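Local coordinates for protein BB1 (Synthetic construct, PDB 6D0T) that is a de novo designed antiparallel beta-barrel with no natural biological role, probably made as a scaffold towards fluorescence-activating barrels, at residues G10-R15 with D88-R93; G26-Q31 with G104-Q109; F14-S19 with F68-S73; D3-F8 with T36-R41. All coordinates share one frame; numbering follows the deposited sequence.

Interaction 1 (G10-R15 with D88-R93); sequences GTWEFR and DSVEVR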
loop_
_atom_site.group_PDB
_atom_site.type_symbol
_atom_site.label_atom_id
_atom_site.label_comp_id
_atom_site.label_asym_id
_atom_site.label_seq_id
_atom_site.Cartn_x
_atom_site.Cartn_y
_atom_site.Cartn_z
ATOM N N GLY A 10 1.231 -6.032 -10.522
ATOM C CA GLY A 10 2.307 -6.921 -10.153
ATOM C C GLY A 10 2.243 -7.349 -8.701
ATOM O O GLY A 10 1.275 -7.059 -7.983
ATOM N N THR A 11 3.268 -8.083 -8.297
ATOM C CA THR A 11 3.423 -8.560 -6.925
ATOM C C THR A 11 4.496 -7.746 -6.220
ATOM O O THR A 11 5.575 -7.532 -6.765
ATOM C CB THR A 11 3.799 -10.030 -6.919
ATOM O OG1 THR A 11 2.785 -10.757 -7.601
ATOM C CG2 THR A 11 3.913 -10.563 -5.491
ATOM N N TRP A 12 4.190 -7.295 -5.000
ATOM C CA TRP A 12 5.068 -6.435 -4.238
ATOM C C TRP A 12 5.143 -6.941 -2.808
ATOM O O TRP A 12 4.159 -7.449 -2.272
ATOM C CB TRP A 12 4.577 -5.001 -4.182
ATOM C CG TRP A 12 4.321 -4.330 -5.525
ATOM C CD1 TRP A 12 3.283 -4.588 -6.402
ATOM C CD2 TRP A 12 5.063 -3.255 -6.090
ATOM N NE1 TRP A 12 3.365 -3.749 -7.478
ATOM C CE2 TRP A 12 4.457 -2.920 -7.309
ATOM C CE3 TRP A 12 6.200 -2.549 -5.691
ATOM C CZ2 TRP A 12 4.933 -1.905 -8.120
ATOM C CZ3 TRP A 12 6.671 -1.534 -6.503
ATOM C CH2 TRP A 12 6.042 -1.220 -7.702
ATOM N N GLU A 13 6.313 -6.792 -2.201
ATOM C CA GLU A 13 6.456 -6.920 -0.763
ATOM C C GLU A 13 6.287 -5.543 -0.156
ATOM O O GLU A 13 6.662 -4.534 -0.767
ATOM C CB GLU A 13 7.811 -7.533 -0.416
ATOM C CG GLU A 13 7.855 -9.000 -0.838
ATOM C CD GLU A 13 9.069 -9.748 -0.323
ATOM O OE1 GLU A 13 10.003 -9.096 0.197
ATOM O OE2 GLU A 13 9.080 -10.994 -0.439
ATOM N N PHE A 14 5.726 -5.493 1.050
ATOM C CA PHE A 14 5.579 -4.221 1.734
ATOM C C PHE A 14 6.066 -4.276 3.172
ATOM O O PHE A 14 6.118 -5.344 3.807
ATOM C CB PHE A 14 4.123 -3.709 1.708
ATOM C CG PHE A 14 3.160 -4.446 2.628
ATOM C CD1 PHE A 14 2.928 -3.994 3.915
ATOM C CD2 PHE A 14 2.426 -5.517 2.164
ATOM C CE1 PHE A 14 2.002 -4.618 4.735
ATOM C CE2 PHE A 14 1.493 -6.154 2.990
ATOM C CZ PHE A 14 1.279 -5.706 4.253
ATOM N N ARG A 15 6.484 -3.107 3.659
ATOM C CA ARG A 15 6.803 -2.907 5.067
ATOM C C ARG A 15 6.298 -1.524 5.434
ATOM O O ARG A 15 6.668 -0.543 4.784
ATOM C CB ARG A 15 8.302 -3.016 5.353
ATOM C CG ARG A 15 8.631 -2.909 6.845
ATOM C CD ARG A 15 9.031 -1.498 7.278
ATOM N NE ARG A 15 10.437 -1.241 6.978
ATOM C CZ ARG A 15 11.448 -1.530 7.792
ATOM N NH1 ARG A 15 12.687 -1.271 7.411
ATOM N NH2 ARG A 15 11.232 -2.075 8.985
ATOM N N ASP A 88 11.118 -0.306 -9.308
ATOM C CA ASP A 88 10.741 -1.364 -8.376
ATOM C C ASP A 88 10.462 -0.892 -6.952
ATOM O O ASP A 88 10.312 -1.745 -6.072
ATOM C CB ASP A 88 11.807 -2.474 -8.348
ATOM C CG ASP A 88 13.157 -2.031 -7.752
ATOM O OD1 ASP A 88 13.330 -0.862 -7.325
ATOM O OD2 ASP A 88 14.061 -2.916 -7.686
ATOM N N SER A 89 10.330 0.416 -6.691
ATOM C CA SER A 89 10.230 0.895 -5.312
ATOM C C SER A 89 9.282 2.073 -5.223
ATOM O O SER A 89 9.394 3.021 -6.005
ATOM C CB SER A 89 11.605 1.307 -4.762
ATOM O OG SER A 89 11.473 1.950 -3.518
ATOM N N VAL A 90 8.336 1.989 -4.274
ATOM C CA VAL A 90 7.349 3.031 -4.025
ATOM C C VAL A 90 7.343 3.341 -2.531
ATOM O O VAL A 90 7.218 2.425 -1.710
ATOM C CB VAL A 90 5.935 2.597 -4.479
ATOM C CG1 VAL A 90 4.932 3.740 -4.227
ATOM C CG2 VAL A 90 5.930 2.214 -5.930
ATOM N N GLU A 91 7.444 4.620 -2.166
ATOM C CA GLU A 91 7.303 4.979 -0.756
ATOM C C GLU A 91 5.867 5.401 -0.472
ATOM O O GLU A 91 5.185 5.939 -1.342
ATOM C CB GLU A 91 8.290 6.093 -0.362
ATOM C CG GLU A 91 9.726 5.602 -0.420
ATOM C CD GLU A 91 10.787 6.582 0.077
ATOM O OE1 GLU A 91 10.455 7.738 0.444
ATOM O OE2 GLU A 91 11.985 6.178 0.087
ATOM N N VAL A 92 5.383 5.101 0.733
ATOM C CA VAL A 92 4.025 5.469 1.113
ATOM C C VAL A 92 4.050 6.246 2.427
ATOM O O VAL A 92 4.938 6.072 3.266
ATOM C CB VAL A 92 3.070 4.250 1.230
ATOM C CG1 VAL A 92 3.033 3.478 -0.053
ATOM C CG2 VAL A 92 3.448 3.334 2.370
ATOM N N ARG A 93 3.061 7.123 2.581
ATOM C CA ARG A 93 2.837 7.873 3.815
ATOM C C ARG A 93 1.336 7.890 4.073
ATOM O O ARG A 93 0.559 8.257 3.184
ATOM C CB ARG A 93 3.396 9.293 3.682
ATOM C CG ARG A 93 3.279 10.140 4.919
ATOM C CD ARG A 93 4.344 9.824 5.924
ATOM N NE ARG A 93 4.304 10.738 7.066
#
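Trp12 overlaps Val90 with the far end of its six-membered ring: CZ3 and CH2 each lie 3.9 Å from Val90 CG2, so a single methyl meets two ring carbons. The two side chains run at about a right angle, and the methyl approaches the indole obliquely. CZ3 of Trp12 also comes to 3.7 Å from Asp88 O, while the backbone N of Ser89 lies near the ring plane at its edge. No hydrogen bond joins the two segments; their nearest CA atoms, those of Trp12 and Asp88, are 8.7 Å apart, which fits strands separated by another one, 101-108, whose Phe106 and Arg108 pack on the indole. Gly10, Thr11 and Trp12 make a Gly-x-Trp sequence following a short helix, consistent with the tryptophan corner of lipocalin-like barrels. Gly10 has phi 139°, where a CB would press on the preceding carbonyl O. With CG of Trp12 anti to its carbonyl carbon (chi1 -55°), the indole turns inward and NE1 donates to Phe8 O, which ties its polar atom to the chain just ahead of the strand. Val90, whose CG2 is likewise anti to the carbonyl carbon and thereby turned to the indole, also packs on Leu82.

Interaction 2 (G26-Q31 with G104-Q109); sequences GTVEMQ and GEFRRQ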
loop_
_atom_site.group_PDB
_atom_site.type_symbol
_atom_site.label_atom_id
_atom_site.label_comp_id
_atom_site.label_asym_id
_atom_site.label_seq_id
_atom_site.Cartn_x
_atom_site.Cartn_y
_atom_site.Cartn_z
ATOM N N GLY A 26 4.208 -7.741 4.555
ATOM C CA GLY A 26 3.475 -8.757 3.822
ATOM C C GLY A 26 3.693 -8.626 2.334
ATOM O O GLY A 26 4.701 -8.058 1.886
ATOM N N THR A 27 2.759 -9.215 1.582
ATOM C CA THR A 27 2.800 -9.249 0.126
ATOM C C THR A 27 1.482 -8.726 -0.408
ATOM O O THR A 27 0.420 -9.016 0.150
ATOM C CB THR A 27 3.052 -10.674 -0.393
ATOM O OG1 THR A 27 4.218 -11.189 0.236
ATOM C CG2 THR A 27 3.274 -10.674 -1.870
ATOM N N VAL A 28 1.548 -7.954 -1.489
ATOM C CA VAL A 28 0.354 -7.489 -2.172
ATOM C C VAL A 28 0.413 -7.926 -3.631
ATOM O O VAL A 28 1.484 -8.031 -4.247
ATOM C CB VAL A 28 0.139 -5.954 -2.116
ATOM C CG1 VAL A 28 0.391 -5.392 -0.753
ATOM C CG2 VAL A 28 0.950 -5.265 -3.138
ATOM N N GLU A 29 -0.768 -8.154 -4.181
ATOM C CA GLU A 29 -0.984 -8.271 -5.616
ATOM C C GLU A 29 -1.819 -7.094 -6.066
ATOM O O GLU A 29 -2.849 -6.793 -5.458
ATOM C CB GLU A 29 -1.702 -9.566 -5.990
ATOM C CG GLU A 29 -0.900 -10.787 -5.694
ATOM N N MET A 30 -1.363 -6.419 -7.111
ATOM C CA MET A 30 -2.064 -5.278 -7.691
ATOM C C MET A 30 -2.491 -5.593 -9.120
ATOM O O MET A 30 -1.712 -6.145 -9.901
ATOM C CB MET A 30 -1.194 -4.022 -7.676
ATOM C CG MET A 30 -0.736 -3.621 -6.324
ATOM S SD MET A 30 -0.121 -1.956 -6.301
ATOM C CE MET A 30 0.794 -1.922 -4.763
ATOM N N GLN A 31 -3.730 -5.272 -9.445
ATOM C CA GLN A 31 -4.225 -5.428 -10.807
ATOM C C GLN A 31 -5.183 -4.289 -11.103
ATOM O O GLN A 31 -5.871 -3.807 -10.198
ATOM C CB GLN A 31 -4.931 -6.775 -11.018
ATOM C CG GLN A 31 -6.175 -6.890 -10.287
ATOM N N GLY A 104 6.371 3.856 4.792
ATOM C CA GLY A 104 6.605 2.488 4.365
ATOM C C GLY A 104 7.018 2.427 2.917
ATOM O O GLY A 104 7.225 3.448 2.249
ATOM N N GLU A 105 7.169 1.196 2.443
ATOM C CA GLU A 105 7.678 0.952 1.106
ATOM C C GLU A 105 7.027 -0.292 0.525
ATOM O O GLU A 105 6.752 -1.251 1.246
ATOM C CB GLU A 105 9.192 0.790 1.132
ATOM C CG GLU A 105 9.800 0.813 -0.253
ATOM C CD GLU A 105 11.262 0.379 -0.275
ATOM O OE1 GLU A 105 11.803 -0.023 0.783
ATOM O OE2 GLU A 105 11.862 0.434 -1.370
ATOM N N PHE A 106 6.760 -0.232 -0.785
ATOM C CA PHE A 106 6.480 -1.390 -1.637
ATOM C C PHE A 106 7.716 -1.662 -2.487
ATOM O O PHE A 106 8.275 -0.727 -3.101
ATOM C CB PHE A 106 5.302 -1.137 -2.590
ATOM C CG PHE A 106 3.968 -0.982 -1.954
ATOM C CD1 PHE A 106 3.273 -2.066 -1.484
ATOM C CD2 PHE A 106 3.352 0.256 -1.919
ATOM C CE1 PHE A 106 1.991 -1.913 -0.938
ATOM C CE2 PHE A 106 2.093 0.409 -1.374
ATOM C CZ PHE A 106 1.408 -0.695 -0.882
ATOM N N ARG A 107 8.112 -2.928 -2.571
ATOM C CA ARG A 107 9.256 -3.388 -3.354
ATOM C C ARG A 107 8.770 -4.467 -4.323
ATOM O O ARG A 107 8.210 -5.492 -3.901
ATOM C CB ARG A 107 10.359 -3.903 -2.429
ATOM C CG ARG A 107 10.745 -2.833 -1.397
ATOM C CD ARG A 107 11.821 -3.301 -0.418
ATOM N NE ARG A 107 12.987 -3.826 -1.119
ATOM C CZ ARG A 107 13.973 -3.079 -1.612
ATOM N NH1 ARG A 107 13.940 -1.756 -1.497
ATOM N NH2 ARG A 107 14.991 -3.662 -2.227
ATOM N N ARG A 108 8.956 -4.218 -5.625
ATOM C CA ARG A 108 8.413 -5.102 -6.647
ATOM C C ARG A 108 9.168 -6.417 -6.653
ATOM O O ARG A 108 10.400 -6.439 -6.559
ATOM C CB ARG A 108 8.501 -4.421 -8.025
ATOM C CG ARG A 108 7.717 -5.113 -9.110
ATOM C CD ARG A 108 8.067 -4.588 -10.477
ATOM N NE ARG A 108 7.771 -3.175 -10.673
ATOM C CZ ARG A 108 6.577 -2.671 -10.972
ATOM N NH1 ARG A 108 5.505 -3.457 -11.104
ATOM N NH2 ARG A 108 6.485 -1.364 -11.172
ATOM N N GLN A 109 8.415 -7.522 -6.747
ATOM C CA GLN A 109 8.968 -8.865 -6.817
ATOM C C GLN A 109 8.807 -9.417 -8.227
ATOM O O GLN A 109 8.158 -8.820 -9.087
ATOM C CB GLN A 109 8.265 -9.797 -5.820
ATOM C CG GLN A 109 8.272 -9.304 -4.396
ATOM C CD GLN A 109 9.670 -9.017 -3.889
ATOM O OE1 GLN A 109 9.987 -7.892 -3.461
ATOM N NE2 GLN A 109 10.527 -10.037 -3.938
#
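The Phe106 ring carries Met30 CE on one face and Val28 CG1 at its edge. The methyl stands 4.0 Å from the centroid of the Phe106 ring and only 9° off its normal, a centred CH-pi contact. Val28 CG1 reaches CE1 of Phe106 at 3.8 Å, close to the ring plane, so CE1 is touched by two residues of strand 23-32; from Met30 CE it is 4.0 Å away. Met30 gets there by an extended chain beyond CG (chi3 -163°), which carries the terminal methyl, rather than the sulfur, over the ring. Val28 meets Phe106 at about a right angle. Replacing Phe106 with an alanine would probably leave the Met30 methyl without its aromatic face and open a gap beside Val28. The flanking residues of Phe106 form a salt bridge: the guanidinium of Arg107 has the Glu105 carboxylate at its edge, and NH1 of Arg107 donates to OE2 of Glu105 at 3.0 Å. The bond is bent, at 137° at the hydrogen, and meets the oxygen on its syn side but tilted out of the carboxylate plane. That same OE2 also bonds to Ser89 OG, linking it to the adjacent strand. Strand 10-18 runs between the two segments and hydrogen-bonds to both, and Trp12 packs on Phe106; here these apolar side chains, meeting across an intervening strand, line the interior of a closed antiparallel beta-barrel.

Interaction 3 (F14-S19 with F68-S73); sequences FRFRSS and FEMQSS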
loop_
_atom_site.group_PDB
_atom_site.type_symbol
_atom_site.label_atom_id
_atom_site.label_comp_id
_atom_site.label_asym_id
_atom_site.label_seq_id
_atom_site.Cartn_x
_atom_site.Cartn_y
_atom_site.Cartn_z
ATOM N N PHE A 14 5.726 -5.493 1.050
ATOM C CA PHE A 14 5.579 -4.221 1.734
ATOM C C PHE A 14 6.066 -4.276 3.172
ATOM O O PHE A 14 6.118 -5.344 3.807
ATOM C CB PHE A 14 4.123 -3.709 1.708
ATOM C CG PHE A 14 3.160 -4.446 2.628
ATOM C CD1 PHE A 14 2.928 -3.994 3.915
ATOM C CD2 PHE A 14 2.426 -5.517 2.164
ATOM C CE1 PHE A 14 2.002 -4.618 4.735
ATOM C CE2 PHE A 14 1.493 -6.154 2.990
ATOM C CZ PHE A 14 1.279 -5.706 4.253
ATOM N N ARG A 15 6.484 -3.107 3.659
ATOM C CA ARG A 15 6.803 -2.907 5.067
ATOM C C ARG A 15 6.298 -1.524 5.434
ATOM O O ARG A 15 6.668 -0.543 4.784
ATOM C CB ARG A 15 8.302 -3.016 5.353
ATOM C CG ARG A 15 8.631 -2.909 6.845
ATOM C CD ARG A 15 9.031 -1.498 7.278
ATOM N NE ARG A 15 10.437 -1.241 6.978
ATOM C CZ ARG A 15 11.448 -1.530 7.792
ATOM N NH1 ARG A 15 12.687 -1.271 7.411
ATOM N NH2 ARG A 15 11.232 -2.075 8.985
ATOM N N PHE A 16 5.436 -1.454 6.438
ATOM C CA PHE A 16 4.886 -0.192 6.927
ATOM C C PHE A 16 5.241 -0.060 8.404
ATOM O O PHE A 16 5.112 -1.028 9.155
ATOM C CB PHE A 16 3.358 -0.121 6.808
ATOM C CG PHE A 16 2.792 -0.360 5.420
ATOM C CD1 PHE A 16 3.481 -0.043 4.260
ATOM C CD2 PHE A 16 1.503 -0.847 5.307
ATOM C CE1 PHE A 16 2.894 -0.239 3.024
ATOM C CE2 PHE A 16 0.926 -1.036 4.088
ATOM C CZ PHE A 16 1.645 -0.732 2.931
ATOM N N ARG A 17 5.639 1.132 8.841
ATOM C CA ARG A 17 6.031 1.323 10.228
ATOM C C ARG A 17 5.543 2.673 10.732
ATOM O O ARG A 17 5.646 3.687 10.044
ATOM C CB ARG A 17 7.542 1.219 10.399
ATOM C CG ARG A 17 8.007 1.244 11.848
ATOM C CD ARG A 17 9.512 1.162 11.909
ATOM N NE ARG A 17 10.000 1.253 13.285
ATOM C CZ ARG A 17 10.346 0.216 14.052
ATOM N NH1 ARG A 17 10.265 -1.042 13.605
ATOM N NH2 ARG A 17 10.776 0.440 15.280
ATOM N N SER A 18 5.021 2.681 11.944
ATOM C CA SER A 18 4.493 3.914 12.497
ATOM C C SER A 18 5.541 4.573 13.368
ATOM O O SER A 18 6.549 3.976 13.732
ATOM C CB SER A 18 3.231 3.661 13.307
ATOM O OG SER A 18 3.569 3.076 14.526
ATOM N N SER A 19 5.286 5.834 13.699
ATOM C CA SER A 19 6.232 6.571 14.503
ATOM C C SER A 19 6.385 5.960 15.885
ATOM O O SER A 19 7.427 6.156 16.512
ATOM C CB SER A 19 5.796 8.041 14.585
ATOM O OG SER A 19 4.481 8.166 15.112
ATOM N N PHE A 68 -3.820 6.527 -1.961
ATOM C CA PHE A 68 -3.559 5.182 -1.478
ATOM C C PHE A 68 -4.486 4.870 -0.317
ATOM O O PHE A 68 -4.619 5.681 0.597
ATOM C CB PHE A 68 -2.099 5.069 -1.021
ATOM C CG PHE A 68 -1.808 3.861 -0.226
ATOM C CD1 PHE A 68 -1.693 2.634 -0.830
ATOM C CD2 PHE A 68 -1.618 3.957 1.138
ATOM C CE1 PHE A 68 -1.399 1.515 -0.081
ATOM C CE2 PHE A 68 -1.336 2.834 1.895
ATOM C CZ PHE A 68 -1.215 1.624 1.279
ATOM N N GLU A 69 -5.135 3.707 -0.360
ATOM C CA GLU A 69 -5.954 3.263 0.756
ATOM C C GLU A 69 -5.864 1.746 0.908
ATOM O O GLU A 69 -5.768 1.010 -0.078
ATOM C CB GLU A 69 -7.407 3.733 0.588
ATOM C CG GLU A 69 -8.081 3.223 -0.605
ATOM N N MET A 70 -5.909 1.281 2.165
ATOM C CA MET A 70 -5.893 -0.148 2.448
ATOM C C MET A 70 -6.719 -0.373 3.704
ATOM O O MET A 70 -6.733 0.465 4.606
ATOM C CB MET A 70 -4.464 -0.718 2.643
ATOM C CG MET A 70 -3.623 -0.912 1.339
ATOM S SD MET A 70 -1.911 -1.497 1.631
ATOM C CE MET A 70 -2.193 -2.945 2.559
ATOM N N GLN A 71 -7.425 -1.496 3.740
ATOM C CA GLN A 71 -8.235 -1.896 4.891
ATOM C C GLN A 71 -7.848 -3.303 5.293
ATOM O O GLN A 71 -7.762 -4.198 4.437
ATOM C CB GLN A 71 -9.723 -1.842 4.576
ATOM C CG GLN A 71 -10.221 -0.465 4.198
ATOM C CD GLN A 71 -11.749 -0.376 4.135
ATOM O OE1 GLN A 71 -12.370 0.550 4.680
ATOM N NE2 GLN A 71 -12.348 -1.307 3.446
ATOM N N SER A 72 -7.645 -3.504 6.592
ATOM C CA SER A 72 -7.111 -4.742 7.137
ATOM C C SER A 72 -8.176 -5.493 7.941
ATOM O O SER A 72 -9.057 -4.899 8.567
ATOM C CB SER A 72 -5.912 -4.438 8.048
ATOM O OG SER A 72 -5.388 -5.580 8.639
ATOM N N SER A 73 -8.014 -6.808 7.962
ATOM C CA SER A 73 -8.886 -7.722 8.686
ATOM C C SER A 73 -8.769 -7.589 10.203
ATOM O O SER A 73 -9.602 -8.157 10.913
ATOM C CB SER A 73 -8.553 -9.156 8.274
ATOM O OG SER A 73 -7.212 -9.501 8.601
#
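A Met-aromatic contact between Met70 and Phe16 spans the barrel interior, joining strands 10-18 and 67-72, which have three strands between them whichever way round the sheet is followed. The CA atoms of Phe16 and Met70 are 11.7 Å apart, so the side chains alone bridge the interior. Met70 SD lies 4.9 Å from the centroid of the Phe16 ring and 84° off its normal, hence at the edge, with Phe16 CE2 3.8 Å from that sulfur. The Met70 chain bends at its last torsion (chi3 55°), which brings CE to 4.0 Å from the same CE2 atom of Phe16. Phe68 comes from the opposite direction, and its CZ meets Phe16 CZ obliquely at 4.1 Å. One face of Phe16 is taken by Phe14, whose CD1 sits 3.5 Å above the plane of the Phe16 ring, over its centre; Phe94 adds an edge-to-face partner. Were Phe16 a serine, the Met70 sulfur would probably lose its ring edge, Phe14 the face it covers and Phe68 its contact at CZ. No hydrogen bond crosses, so cohesion probably rests on dispersion and buried apolar surface, perhaps aided by weak attraction of the sulfur for partly positive ring-edge hydrogens.

Interaction 4 (D3-F8 with T36-R41); sequences DAAQYF and TEIEIR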
loop_
_atom_site.group_PDB
_atom_site.type_symbol
_atom_site.label_atom_id
_atom_site.label_comp_id
_atom_site.label_asym_id
_atom_site.label_seq_id
_atom_site.Cartn_x
_atom_site.Cartn_y
_atom_site.Cartn_z
ATOM N N ASP A 3 2.172 5.965 -15.337
ATOM C CA ASP A 3 0.867 5.528 -15.794
ATOM C C ASP A 3 0.407 4.420 -14.869
ATOM O O ASP A 3 1.098 3.407 -14.733
ATOM C CB ASP A 3 0.984 5.056 -17.243
ATOM C CG ASP A 3 -0.301 4.549 -17.815
ATOM O OD1 ASP A 3 -0.810 3.507 -17.320
ATOM O OD2 ASP A 3 -0.773 5.156 -18.814
ATOM N N ALA A 4 -0.728 4.617 -14.204
ATOM C CA ALA A 4 -1.081 3.728 -13.096
ATOM C C ALA A 4 -1.155 2.270 -13.543
ATOM O O ALA A 4 -0.621 1.363 -12.875
ATOM C CB ALA A 4 -2.417 4.161 -12.484
ATOM N N ALA A 5 -1.878 2.011 -14.626
ATOM C CA ALA A 5 -2.081 0.623 -15.025
ATOM C C ALA A 5 -0.874 0.018 -15.704
ATOM O O ALA A 5 -0.769 -1.208 -15.754
ATOM C CB ALA A 5 -3.314 0.514 -15.918
ATOM N N GLN A 6 0.020 0.835 -16.266
ATOM C CA GLN A 6 1.301 0.323 -16.730
ATOM C C GLN A 6 2.203 -0.085 -15.555
ATOM O O GLN A 6 2.843 -1.130 -15.588
ATOM C CB GLN A 6 2.018 1.390 -17.577
ATOM C CG GLN A 6 3.390 0.926 -18.060
ATOM C CD GLN A 6 4.100 1.974 -18.911
ATOM O OE1 GLN A 6 3.795 3.165 -18.833
ATOM N NE2 GLN A 6 5.092 1.544 -19.668
ATOM N N TYR A 7 2.279 0.741 -14.518
ATOM C CA TYR A 7 3.343 0.644 -13.543
ATOM C C TYR A 7 2.981 -0.227 -12.334
ATOM O O TYR A 7 3.784 -1.075 -11.929
ATOM C CB TYR A 7 3.742 2.052 -13.073
ATOM C CG TYR A 7 4.786 2.019 -11.979
ATOM C CD1 TYR A 7 4.412 1.999 -10.662
ATOM C CD2 TYR A 7 6.139 1.978 -12.275
ATOM C CE1 TYR A 7 5.324 1.904 -9.666
ATOM C CE2 TYR A 7 7.074 1.897 -11.297
ATOM C CZ TYR A 7 6.672 1.871 -9.965
ATOM O OH TYR A 7 7.588 1.776 -8.943
ATOM N N PHE A 8 1.797 -0.045 -11.765
ATOM C CA PHE A 8 1.561 -0.641 -10.450
ATOM C C PHE A 8 1.239 -2.128 -10.494
ATOM O O PHE A 8 1.593 -2.829 -9.538
ATOM C CB PHE A 8 0.450 0.100 -9.693
ATOM C CG PHE A 8 0.865 1.458 -9.200
ATOM C CD1 PHE A 8 1.782 1.587 -8.203
ATOM C CD2 PHE A 8 0.362 2.623 -9.807
ATOM C CE1 PHE A 8 2.197 2.856 -7.782
ATOM C CE2 PHE A 8 0.757 3.865 -9.378
ATOM C CZ PHE A 8 1.686 3.984 -8.383
ATOM N N THR A 36 -7.824 4.119 -13.806
ATOM C CA THR A 36 -7.716 5.056 -12.690
ATOM C C THR A 36 -7.872 4.380 -11.346
ATOM O O THR A 36 -7.849 5.079 -10.322
ATOM C CB THR A 36 -8.745 6.194 -12.809
ATOM O OG1 THR A 36 -10.057 5.658 -12.914
ATOM C CG2 THR A 36 -8.447 7.048 -14.020
ATOM N N GLU A 37 -8.061 3.056 -11.315
ATOM C CA GLU A 37 -8.272 2.344 -10.056
ATOM C C GLU A 37 -7.515 1.027 -10.103
ATOM O O GLU A 37 -7.899 0.112 -10.838
ATOM C CB GLU A 37 -9.758 2.099 -9.788
ATOM C CG GLU A 37 -9.995 1.592 -8.380
ATOM C CD GLU A 37 -11.462 1.443 -8.018
ATOM O OE1 GLU A 37 -12.340 1.691 -8.886
ATOM O OE2 GLU A 37 -11.733 1.082 -6.850
ATOM N N ILE A 38 -6.430 0.944 -9.350
ATOM C CA ILE A 38 -5.647 -0.273 -9.216
ATOM C C ILE A 38 -6.067 -0.947 -7.919
ATOM O O ILE A 38 -5.909 -0.377 -6.837
ATOM C CB ILE A 38 -4.143 0.014 -9.224
ATOM C CG1 ILE A 38 -3.774 1.001 -10.363
ATOM C CG2 ILE A 38 -3.377 -1.311 -9.227
ATOM C CD1 ILE A 38 -4.288 0.567 -11.736
ATOM N N GLU A 39 -6.597 -2.162 -8.020
ATOM C CA GLU A 39 -6.994 -2.899 -6.827
ATOM C C GLU A 39 -5.808 -3.603 -6.174
ATOM O O GLU A 39 -4.919 -4.123 -6.847
ATOM C CB GLU A 39 -8.081 -3.905 -7.187
ATOM C CG GLU A 39 -9.359 -3.223 -7.655
ATOM C CD GLU A 39 -9.871 -2.163 -6.666
ATOM O OE1 GLU A 39 -10.305 -1.079 -7.112
ATOM O OE2 GLU A 39 -9.823 -2.402 -5.443
ATOM N N ILE A 40 -5.805 -3.602 -4.843
ATOM C CA ILE A 40 -4.801 -4.265 -4.029
ATOM C C ILE A 40 -5.489 -5.400 -3.286
ATOM O O ILE A 40 -6.552 -5.201 -2.698
ATOM C CB ILE A 40 -4.146 -3.294 -3.024
ATOM C CG1 ILE A 40 -3.377 -2.187 -3.763
ATOM C CG2 ILE A 40 -3.254 -4.036 -2.061
ATOM C CD1 ILE A 40 -3.020 -1.014 -2.864
ATOM N N ARG A 41 -4.862 -6.570 -3.288
ATOM C CA ARG A 41 -5.164 -7.642 -2.341
ATOM C C ARG A 41 -3.886 -7.954 -1.575
ATOM O O ARG A 41 -2.812 -8.038 -2.165
ATOM C CB ARG A 41 -5.651 -8.906 -3.062
ATOM C CG ARG A 41 -6.948 -8.735 -3.868
ATOM C CD ARG A 41 -7.209 -9.968 -4.772
#
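Ile38 points its branched side chain toward segment 3-8, dividing it among Ala4 and Ala5 of the short helix 4-7 and Phe8. Its CG1 arm runs to Ala4 and Ala5: CG1 of Ile38 lies 4.0 Å from Ala4 CB, and CD1 continues to 3.9 Å from Ala4 O and to a similar distance from Ala5 CA, so the arm rests on backbone as much as on methyls. The other branch, CG2, meets Phe8 CB at 4.1 Å. This split follows from the first torsion (chi1 -46°), which sets CG1 anti to the carbonyl carbon and CG2 anti to the backbone N. Phe8 starts toward the strand, but its ring leads away, so that CB, not the ring, makes its closest approach to Ile38; one face of that ring is met by Tyr7 CD1, offset toward the rim. The small alanines let the helix backbone come close: the Ala5 and Ile38 CA atoms are 6.9 Å apart. Asp3 is the N-cap, its OD1 accepting from Gln6 N at 3.0 Å on the anti side of the carboxylate, 26° out of its plane. Ala4 O, which Ile38 touches, also accepts from Phe8 N at 3.0 Å. The helix sits against the start of strand 37-46, where Ile38 also packs on Met30, while Phe8 reaches Tyr66, Ile58 of strand 51-59 and Leu82 and Val84 of strand 77-86.

The four contacts join parts of one closed eight-stranded antiparallel sheet and the helix before it. Interaction 4 begins first along the chain, at that helix, and its segments alternate with those of the other three. Interactions 1 and 3 both start from strand 10-18. Interactions 1 and 2, also alternating, have centres about 4 Å apart, near where strand 10-18 meets last strand 101-108; interaction 3 lies about 11 Å from both, centre to centre. Interaction 4, about 17 Å from interaction 3 between centres, meets interaction 1 through Tyr7 and interaction 2 through Tyr7 O with Arg108 NH2 and the pairing of strands 23-32 and 37-46. Phe68 touches Ile40 between interactions 3 and 4, consistent with a continuous interior.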